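Local structure of glycoside transferase (Listeria monocytogenes, 6R2M) at residues M209-D221 against S261-T275. The protein probably hydrolyses glycosidic bonds of an exopolysaccharide, although a transferase activity has also been proposed. Numbering follows the deposited sequence.
Sequences MIDQMLIAMAYFD and STAVYAFLTQYFNKT
Met213 drops between Val264, Phe267, Leu268 and Tyr271, its chain bent at chi2 and chi3 (-50° and -52°) so that SD lies 3.6 Å from Leu268 CD2 while CE turns back to Tyr271 CB. An unbranched, flexible methionine can follow the hole between these four residues. One turn on, Met217 enters the hole formed by Phe267, Gln270, Tyr271 and Lys274, with CE 3.7 Å from Phe267 CB. Phe267 is the reciprocal knob: its broad ring takes Leu214 CD2 over one face, a CH-pi contact 4.2 Å from the centroid, and meets Ile210 CG2 at its edge. This is knobs-into-holes packing of two nearly parallel helices, axes 8.9 Å apart and inclined by 16°; the connection between them contains helix 228-241, consistent with the alpha/alpha barrel-like folds of many glycoside hydrolases. At the N-terminal end, beta-branched Val264 sets CG2 3.5 Å from Ile210 N. At the other end, Thr275 offers CG2 to the centre of the Phe220 ring, 3.7 Å from its centroid, and its hydroxyl to Tyr271 O, which also accepts from Thr275 N across the carbonyl plane; this fixes the methyl. Exposed Lys274 curls its long chain to make a salt bridge, NZ meeting the syn lone pair of Asp221 OD1 at 2.9 Å; a water donates to Asp221 OD2. Further out, Ser261 OG caps its helix through Val264 N, and Tyr271 OH is tied to Asp231 on helix 228-241.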
ATOM      1  N   MET A 209      -2.464 -12.260   5.563  1.00  5.08           N
ATOM      2  CA  MET A 209      -1.629 -11.473   6.466  1.00  4.46           C
ATOM      3  C   MET A 209      -1.133 -10.167   5.845  1.00  6.86           C
ATOM      4  O   MET A 209      -0.702  -9.282   6.591  1.00  6.65           O
ATOM      5  CB  MET A 209      -0.452 -12.317   6.962  1.00  5.17           C
ATOM      6  CG  MET A 209      -0.884 -13.427   7.930  1.00  7.02           C
ATOM      7  SD  MET A 209      -1.632 -12.794   9.458  1.00  8.81           S
ATOM      8  CE  MET A 209      -0.161 -12.265  10.316  1.00 11.08           C
ATOM      9  N   ILE A 210      -1.164 -10.021   4.515  1.00  5.59           N
ATOM     10  CA  ILE A 210      -0.938  -8.695   3.937  1.00  6.27           C
ATOM     11  C   ILE A 210      -1.984  -7.723   4.461  1.00  7.04           C
ATOM     12  O   ILE A 210      -1.664  -6.631   4.945  1.00  8.70           O
ATOM     13  CB  ILE A 210      -0.976  -8.741   2.398  1.00  6.73           C
ATOM     14  CG1 ILE A 210       0.172  -9.584   1.864  1.00  7.43           C
ATOM     15  CG2 ILE A 210      -0.937  -7.310   1.835  1.00  9.63           C
ATOM     16  CD1 ILE A 210       0.151  -9.695   0.332  1.00  9.26           C
ATOM     17  N   ASP A 211      -3.254  -8.104   4.361  1.00  7.68           N
ATOM     18  CA  ASP A 211      -4.318  -7.220   4.828  1.00  7.65           C
ATOM     19  C   ASP A 211      -4.246  -7.026   6.338  1.00  7.99           C
ATOM     20  O   ASP A 211      -4.395  -5.897   6.831  1.00  6.72           O
ATOM     21  CB  ASP A 211      -5.670  -7.773   4.400  1.00  8.10           C
ATOM     22  CG  ASP A 211      -5.734  -8.033   2.899  1.00 15.77           C
ATOM     23  OD1 ASP A 211      -5.044  -7.305   2.159  1.00 21.24           O
ATOM     24  OD2 ASP A 211      -6.460  -8.948   2.480  1.00 21.69           O
ATOM     25  N   GLN A 212      -3.959  -8.099   7.082  1.00  5.82           N
ATOM     26  CA  GLN A 212      -3.831  -7.972   8.528  1.00  5.61           C
ATOM     27  C   GLN A 212      -2.705  -7.013   8.907  1.00  6.86           C
ATOM     28  O   GLN A 212      -2.864  -6.212   9.832  1.00  6.28           O
ATOM     29  CB  GLN A 212      -3.609  -9.339   9.165  1.00  7.66           C
ATOM     30  CG  GLN A 212      -4.810 -10.295   9.052  1.00  6.62           C
ATOM     31  CD  GLN A 212      -5.942  -9.919  10.001  1.00  7.00           C
ATOM     32  OE1 GLN A 212      -5.685  -9.544  11.137  1.00  7.42           O
ATOM     33  NE2 GLN A 212      -7.189 -10.023   9.537  1.00  7.82           N
ATOM     34  N   MET A 213      -1.556  -7.078   8.212  1.00  6.13           N
ATOM     35  CA  MET A 213      -0.457  -6.181   8.565  1.00  6.08           C
ATOM     36  C   MET A 213      -0.823  -4.737   8.261  1.00  5.91           C
ATOM     37  O   MET A 213      -0.478  -3.826   9.023  1.00  7.32           O
ATOM     38  CB  MET A 213       0.828  -6.554   7.809  1.00  7.14           C
ATOM     39  CG  MET A 213       1.541  -7.804   8.312  1.00  9.14           C
ATOM     40  SD  MET A 213       1.817  -7.854  10.090  1.00  8.16           S
ATOM     41  CE  MET A 213       2.606  -6.258  10.366  1.00  8.17           C
ATOM     42  N   LEU A 214      -1.529  -4.502   7.155  1.00  6.41           N
ATOM     43  CA  LEU A 214      -1.915  -3.129   6.840  1.00  5.70           C
ATOM     44  C   LEU A 214      -2.873  -2.576   7.895  1.00  6.33           C
ATOM     45  O   LEU A 214      -2.773  -1.407   8.278  1.00  7.74           O
ATOM     46  CB  LEU A 214      -2.532  -3.062   5.445  1.00  5.67           C
ATOM     47  CG  LEU A 214      -1.499  -3.264   4.324  1.00  5.43           C
ATOM     48  CD1 LEU A 214      -2.203  -3.469   3.000  1.00 10.63           C
ATOM     49  CD2 LEU A 214      -0.552  -2.059   4.262  1.00 11.49           C
ATOM     50  N   ILE A 215      -3.800  -3.403   8.390  1.00  5.44           N
ATOM     51  CA  ILE A 215      -4.704  -2.954   9.450  1.00  5.97           C
ATOM     52  C   ILE A 215      -3.920  -2.658  10.716  1.00  6.00           C
ATOM     53  O   ILE A 215      -4.154  -1.651  11.396  1.00  7.62           O
ATOM     54  CB  ILE A 215      -5.801  -4.004   9.716  1.00  7.67           C
ATOM     55  CG1 ILE A 215      -6.623  -4.232   8.454  1.00  7.03           C
ATOM     56  CG2 ILE A 215      -6.701  -3.570  10.911  1.00  7.34           C
ATOM     57  CD1 ILE A 215      -7.472  -5.474   8.512  1.00  7.56           C
ATOM     58  N   ALA A 216      -2.975  -3.531  11.056  1.00  5.13           N
ATOM     59  CA  ALA A 216      -2.201  -3.333  12.273  1.00  6.44           C
ATOM     60  C   ALA A 216      -1.420  -2.034  12.219  1.00  7.99           C
ATOM     61  O   ALA A 216      -1.290  -1.337  13.233  1.00  6.49           O
ATOM     62  CB  ALA A 216      -1.240  -4.500  12.486  1.00  5.31           C
ATOM     63  N   MET A 217      -0.858  -1.711  11.049  1.00  5.71           N
ATOM     64  CA  MET A 217      -0.118  -0.461  10.932  1.00  5.22           C
ATOM     65  C   MET A 217      -1.044   0.750  11.016  1.00  8.31           C
ATOM     66  O   MET A 217      -0.702   1.750  11.654  1.00  8.69           O
ATOM     67  CB  MET A 217       0.692  -0.460   9.638  1.00  7.59           C
ATOM     68  CG  MET A 217       1.989  -1.221   9.856  1.00 13.58           C
ATOM     69  SD  MET A 217       3.152  -1.122   8.505  1.00 25.63           S
ATOM     70  CE  MET A 217       2.198  -1.998   7.350  1.00  9.09           C
ATOM     71  N   ALA A 218      -2.220   0.682  10.390  1.00  6.65           N
ATOM     72  CA  ALA A 218      -3.180   1.773  10.520  1.00  9.92           C
ATOM     73  C   ALA A 218      -3.646   1.913  11.961  1.00  9.58           C
ATOM     74  O   ALA A 218      -3.851   3.027  12.452  1.00  8.79           O
ATOM     75  CB  ALA A 218      -4.373   1.536   9.597  1.00  7.62           C
ATOM     76  N   TYR A 219      -3.846   0.786  12.639  1.00  7.54           N
ATOM     77  CA  TYR A 219      -4.230   0.814  14.043  1.00  7.28           C
ATOM     78  C   TYR A 219      -3.210   1.584  14.869  1.00  7.78           C
ATOM     79  O   TYR A 219      -3.570   2.448  15.679  1.00  7.40           O
ATOM     80  CB  TYR A 219      -4.372  -0.614  14.562  1.00  5.37           C
ATOM     81  CG  TYR A 219      -4.991  -0.706  15.918  1.00  8.13           C
ATOM     82  CD1 TYR A 219      -4.214  -0.591  17.068  1.00  8.62           C
ATOM     83  CD2 TYR A 219      -6.349  -0.929  16.062  1.00  8.92           C
ATOM     84  CE1 TYR A 219      -4.779  -0.701  18.314  1.00  6.38           C
ATOM     85  CE2 TYR A 219      -6.930  -1.030  17.300  1.00 10.83           C
ATOM     86  CZ  TYR A 219      -6.139  -0.909  18.423  1.00 10.03           C
ATOM     87  OH  TYR A 219      -6.730  -1.021  19.651  1.00 11.34           O
ATOM     88  N   PHE A 220      -1.933   1.250  14.708  1.00  7.04           N
ATOM     89  CA  PHE A 220      -0.898   1.946  15.460  1.00  8.99           C
ATOM     90  C   PHE A 220      -0.832   3.412  15.069  1.00  8.43           C
ATOM     91  O   PHE A 220      -0.685   4.291  15.927  1.00 11.45           O
ATOM     92  CB  PHE A 220       0.458   1.293  15.231  1.00  8.99           C
ATOM     93  CG  PHE A 220       1.566   1.958  15.985  1.00  9.08           C
ATOM     94  CD1 PHE A 220       2.469   2.780  15.331  1.00 11.64           C
ATOM     95  CD2 PHE A 220       1.699   1.770  17.352  1.00 11.22           C
ATOM     96  CE1 PHE A 220       3.491   3.411  16.033  1.00 13.54           C
ATOM     97  CE2 PHE A 220       2.722   2.389  18.049  1.00 14.78           C
ATOM     98  CZ  PHE A 220       3.619   3.206  17.387  1.00 15.65           C
ATOM     99  N   ASP A 221      -0.942   3.692  13.771  1.00  7.11           N
ATOM    100  CA  ASP A 221      -0.848   5.071  13.292  1.00  9.74           C
ATOM    101  C   ASP A 221      -1.927   5.955  13.899  1.00  9.83           C
ATOM    102  O   ASP A 221      -1.664   7.118  14.238  1.00 11.61           O
ATOM    103  CB  ASP A 221      -0.953   5.106  11.772  1.00 10.32           C
ATOM    104  CG  ASP A 221       0.307   4.626  11.091  1.00 14.69           C
ATOM    105  OD1 ASP A 221       1.350   4.515  11.769  1.00 16.15           O
ATOM    106  OD2 ASP A 221       0.252   4.375   9.871  1.00 17.19           O
ATOM    107  N   SER A 261       5.111 -14.791   2.506  1.00  9.70           N
ATOM    108  CA  SER A 261       4.792 -13.662   1.639  1.00  7.35           C
ATOM    109  C   SER A 261       5.868 -12.597   1.761  1.00  7.07           C
ATOM    110  O   SER A 261       6.186 -12.158   2.869  1.00  7.37           O
ATOM    111  CB  SER A 261       3.440 -13.050   1.990  1.00 10.03           C
ATOM    112  OG  SER A 261       3.365 -11.697   1.525  1.00  7.50           O
ATOM    113  N   THR A 262       6.426 -12.189   0.617  1.00  6.36           N
ATOM    114  CA  THR A 262       7.390 -11.094   0.619  1.00  6.84           C
ATOM    115  C   THR A 262       6.780  -9.824   1.203  1.00  9.29           C
ATOM    116  O   THR A 262       7.384  -9.169   2.062  1.00  7.51           O
ATOM    117  CB  THR A 262       7.895 -10.860  -0.799  1.00  8.01           C
ATOM    118  OG1 THR A 262       8.598 -12.023  -1.240  1.00  9.48           O
ATOM    119  CG2 THR A 262       8.838  -9.673  -0.839  1.00  7.27           C
ATOM    120  N   ALA A 263       5.571  -9.462   0.752  1.00  6.96           N
ATOM    121  CA  ALA A 263       4.949  -8.239   1.250  1.00  7.83           C
ATOM    122  C   ALA A 263       4.711  -8.300   2.757  1.00  7.61           C
ATOM    123  O   ALA A 263       4.889  -7.296   3.454  1.00  7.53           O
ATOM    124  CB  ALA A 263       3.645  -7.961   0.503  1.00  7.41           C
ATOM    125  N   VAL A 264       4.340  -9.475   3.277  1.00  6.72           N
ATOM    126  CA  VAL A 264       4.136  -9.626   4.716  1.00  5.59           C
ATOM    127  C   VAL A 264       5.413  -9.319   5.478  1.00  6.35           C
ATOM    128  O   VAL A 264       5.391  -8.623   6.495  1.00  7.88           O
ATOM    129  CB  VAL A 264       3.609 -11.032   5.040  1.00  6.34           C
ATOM    130  CG1 VAL A 264       3.731 -11.288   6.544  1.00  9.05           C
ATOM    131  CG2 VAL A 264       2.159 -11.122   4.612  1.00 10.67           C
ATOM    132  N   TYR A 265       6.556  -9.808   4.991  1.00  4.76           N
ATOM    133  CA  TYR A 265       7.793  -9.485   5.703  1.00  5.59           C
ATOM    134  C   TYR A 265       8.187  -8.023   5.536  1.00  6.85           C
ATOM    135  O   TYR A 265       8.755  -7.432   6.467  1.00  7.40           O
ATOM    136  CB  TYR A 265       8.922 -10.400   5.240  1.00  5.17           C
ATOM    137  CG  TYR A 265       8.783 -11.804   5.791  1.00  6.14           C
ATOM    138  CD1 TYR A 265       8.469 -12.009   7.132  1.00  6.93           C
ATOM    139  CD2 TYR A 265       8.982 -12.917   4.980  1.00  6.31           C
ATOM    140  CE1 TYR A 265       8.331 -13.294   7.651  1.00  9.67           C
ATOM    141  CE2 TYR A 265       8.862 -14.217   5.495  1.00  9.40           C
ATOM    142  CZ  TYR A 265       8.536 -14.388   6.836  1.00  9.53           C
ATOM    143  OH  TYR A 265       8.419 -15.664   7.347  1.00  9.42           O
ATOM    144  N   ALA A 266       7.900  -7.414   4.380  1.00  7.78           N
ATOM    145  CA  ALA A 266       8.171  -5.985   4.241  1.00  8.28           C
ATOM    146  C   ALA A 266       7.336  -5.179   5.230  1.00  7.98           C
ATOM    147  O   ALA A 266       7.857  -4.294   5.929  1.00  7.29           O
ATOM    148  CB  ALA A 266       7.895  -5.529   2.807  1.00  8.16           C
ATOM    149  N   PHE A 267       6.051  -5.513   5.356  1.00  8.13           N
ATOM    150  CA  PHE A 267       5.195  -4.761   6.268  1.00  8.16           C
ATOM    151  C   PHE A 267       5.494  -5.086   7.726  1.00  7.52           C
ATOM    152  O   PHE A 267       5.385  -4.197   8.569  1.00  8.18           O
ATOM    153  CB  PHE A 267       3.730  -5.021   5.949  1.00  6.75           C
ATOM    154  CG  PHE A 267       3.320  -4.529   4.592  1.00  5.39           C
ATOM    155  CD1 PHE A 267       4.040  -3.539   3.950  1.00 11.65           C
ATOM    156  CD2 PHE A 267       2.227  -5.079   3.953  1.00  8.66           C
ATOM    157  CE1 PHE A 267       3.669  -3.099   2.689  1.00 10.93           C
ATOM    158  CE2 PHE A 267       1.839  -4.647   2.706  1.00  8.32           C
ATOM    159  CZ  PHE A 267       2.568  -3.647   2.060  1.00  9.02           C
ATOM    160  N   LEU A 268       5.881  -6.332   8.041  1.00  6.97           N
ATOM    161  CA  LEU A 268       6.332  -6.642   9.401  1.00  8.08           C
ATOM    162  C   LEU A 268       7.556  -5.824   9.781  1.00  7.42           C
ATOM    163  O   LEU A 268       7.659  -5.336  10.913  1.00  9.41           O
ATOM    164  CB  LEU A 268       6.658  -8.125   9.527  1.00  9.32           C
ATOM    165  CG  LEU A 268       5.492  -9.051   9.788  1.00  8.84           C
ATOM    166  CD1 LEU A 268       5.943 -10.468   9.519  1.00 11.06           C
ATOM    167  CD2 LEU A 268       5.057  -8.888  11.243  1.00 10.28           C
ATOM    168  N   THR A 269       8.519  -5.708   8.867  1.00  8.27           N
ATOM    169  CA  THR A 269       9.713  -4.929   9.140  1.00  9.31           C
ATOM    170  C   THR A 269       9.354  -3.477   9.433  1.00 10.49           C
ATOM    171  O   THR A 269       9.826  -2.901  10.422  1.00  9.88           O
ATOM    172  CB  THR A 269      10.667  -5.061   7.956  1.00  8.55           C
ATOM    173  OG1 THR A 269      11.032  -6.445   7.839  1.00  8.57           O
ATOM    174  CG2 THR A 269      11.912  -4.214   8.157  1.00 13.65           C
ATOM    175  N   GLN A 270       8.466  -2.892   8.615  1.00  9.04           N
ATOM    176  CA  GLN A 270       7.984  -1.533   8.860  1.00  9.26           C
ATOM    177  C   GLN A 270       7.265  -1.426  10.200  1.00 10.02           C
ATOM    178  O   GLN A 270       7.464  -0.462  10.947  1.00 10.59           O
ATOM    179  CB  GLN A 270       7.038  -1.091   7.743  1.00 10.17           C
ATOM    180  CG  GLN A 270       7.681  -1.054   6.379  1.00 11.78           C
ATOM    181  CD  GLN A 270       6.670  -0.803   5.268  1.00 12.94           C
ATOM    182  OE1 GLN A 270       5.648  -0.155   5.475  1.00 18.97           O
ATOM    183  NE2 GLN A 270       6.952  -1.332   4.084  1.00 14.55           N
ATOM    184  N   TYR A 271       6.427  -2.413  10.513  1.00  7.37           N
ATOM    185  CA  TYR A 271       5.636  -2.386  11.739  1.00  7.52           C
ATOM    186  C   TYR A 271       6.525  -2.492  12.974  1.00  7.45           C
ATOM    187  O   TYR A 271       6.357  -1.739  13.949  1.00  8.71           O
ATOM    188  CB  TYR A 271       4.625  -3.534  11.689  1.00  5.83           C
ATOM    189  CG  TYR A 271       3.930  -3.878  12.996  1.00  6.63           C
ATOM    190  CD1 TYR A 271       2.752  -3.235  13.357  1.00  9.29           C
ATOM    191  CD2 TYR A 271       4.435  -4.867  13.839  1.00  8.02           C
ATOM    192  CE1 TYR A 271       2.089  -3.568  14.521  1.00  9.32           C
ATOM    193  CE2 TYR A 271       3.788  -5.200  15.015  1.00  5.91           C
ATOM    194  CZ  TYR A 271       2.622  -4.544  15.349  1.00  6.49           C
ATOM    195  OH  TYR A 271       1.989  -4.881  16.521  1.00  8.71           O
ATOM    196  N   PHE A 272       7.484  -3.419  12.957  1.00  7.59           N
ATOM    197  CA  PHE A 272       8.348  -3.568  14.119  1.00  7.64           C
ATOM    198  C   PHE A 272       9.222  -2.338  14.305  1.00 10.30           C
ATOM    199  O   PHE A 272       9.456  -1.911  15.436  1.00 10.87           O
ATOM    200  CB  PHE A 272       9.193  -4.840  13.973  1.00  7.53           C
ATOM    201  CG  PHE A 272       8.436  -6.099  14.271  1.00  8.70           C
ATOM    202  CD1 PHE A 272       7.531  -6.145  15.323  1.00  6.41           C
ATOM    203  CD2 PHE A 272       8.624  -7.243  13.498  1.00  7.65           C
ATOM    204  CE1 PHE A 272       6.845  -7.325  15.608  1.00  8.34           C
ATOM    205  CE2 PHE A 272       7.942  -8.412  13.788  1.00  9.20           C
ATOM    206  CZ  PHE A 272       7.044  -8.449  14.836  1.00 10.67           C
ATOM    207  N   ASN A 273       9.637  -1.697  13.217  1.00 12.14           N
ATOM    208  CA  ASN A 273      10.448  -0.496  13.381  1.00 13.39           C
ATOM    209  C   ASN A 273       9.608   0.694  13.850  1.00 17.18           C
ATOM    210  O   ASN A 273      10.079   1.506  14.655  1.00 18.56           O
ATOM    211  CB  ASN A 273      11.202  -0.224  12.086  1.00 18.29           C
ATOM    212  CG  ASN A 273      12.279  -1.277  11.832  1.00 19.51           C
ATOM    213  OD1 ASN A 273      12.842  -1.836  12.779  1.00 25.22           O
ATOM    214  ND2 ASN A 273      12.555  -1.562  10.569  1.00 19.46           N
ATOM    215  N   LYS A 274       8.349   0.788  13.415  1.00 12.82           N
ATOM    216  CA  LYS A 274       7.478   1.860  13.892  1.00 13.21           C
ATOM    217  C   LYS A 274       7.121   1.698  15.366  1.00 11.21           C
ATOM    218  O   LYS A 274       6.885   2.696  16.058  1.00 13.95           O
ATOM    219  CB  LYS A 274       6.188   1.914  13.064  1.00 14.37           C
ATOM    220  CG  LYS A 274       6.383   2.414  11.631  1.00 24.99           C
ATOM    221  CD  LYS A 274       5.254   1.956  10.720  1.00 27.00           C
ATOM    222  CE  LYS A 274       3.947   2.661  11.049  1.00 24.54           C
ATOM    223  NZ  LYS A 274       3.937   4.054  10.512  1.00 30.10           N
ATOM    224  N   THR A 275       7.045   0.461  15.859  1.00 10.98           N
ATOM    225  CA  THR A 275       6.550   0.182  17.200  1.00 13.08           C
ATOM    226  C   THR A 275       7.668  -0.131  18.189  1.00 15.03           C
ATOM    227  O   THR A 275       7.402  -0.699  19.254  1.00 12.88           O
ATOM    228  CB  THR A 275       5.536  -0.958  17.152  1.00  9.40           C
ATOM    229  OG1 THR A 275       6.168  -2.162  16.681  1.00  9.48           O
ATOM    230  CG2 THR A 275       4.413  -0.588  16.201  1.00 11.00           C
TER
HETATM  231  O   HOH W   1       1.838   2.883   8.382  1.00 20.22           O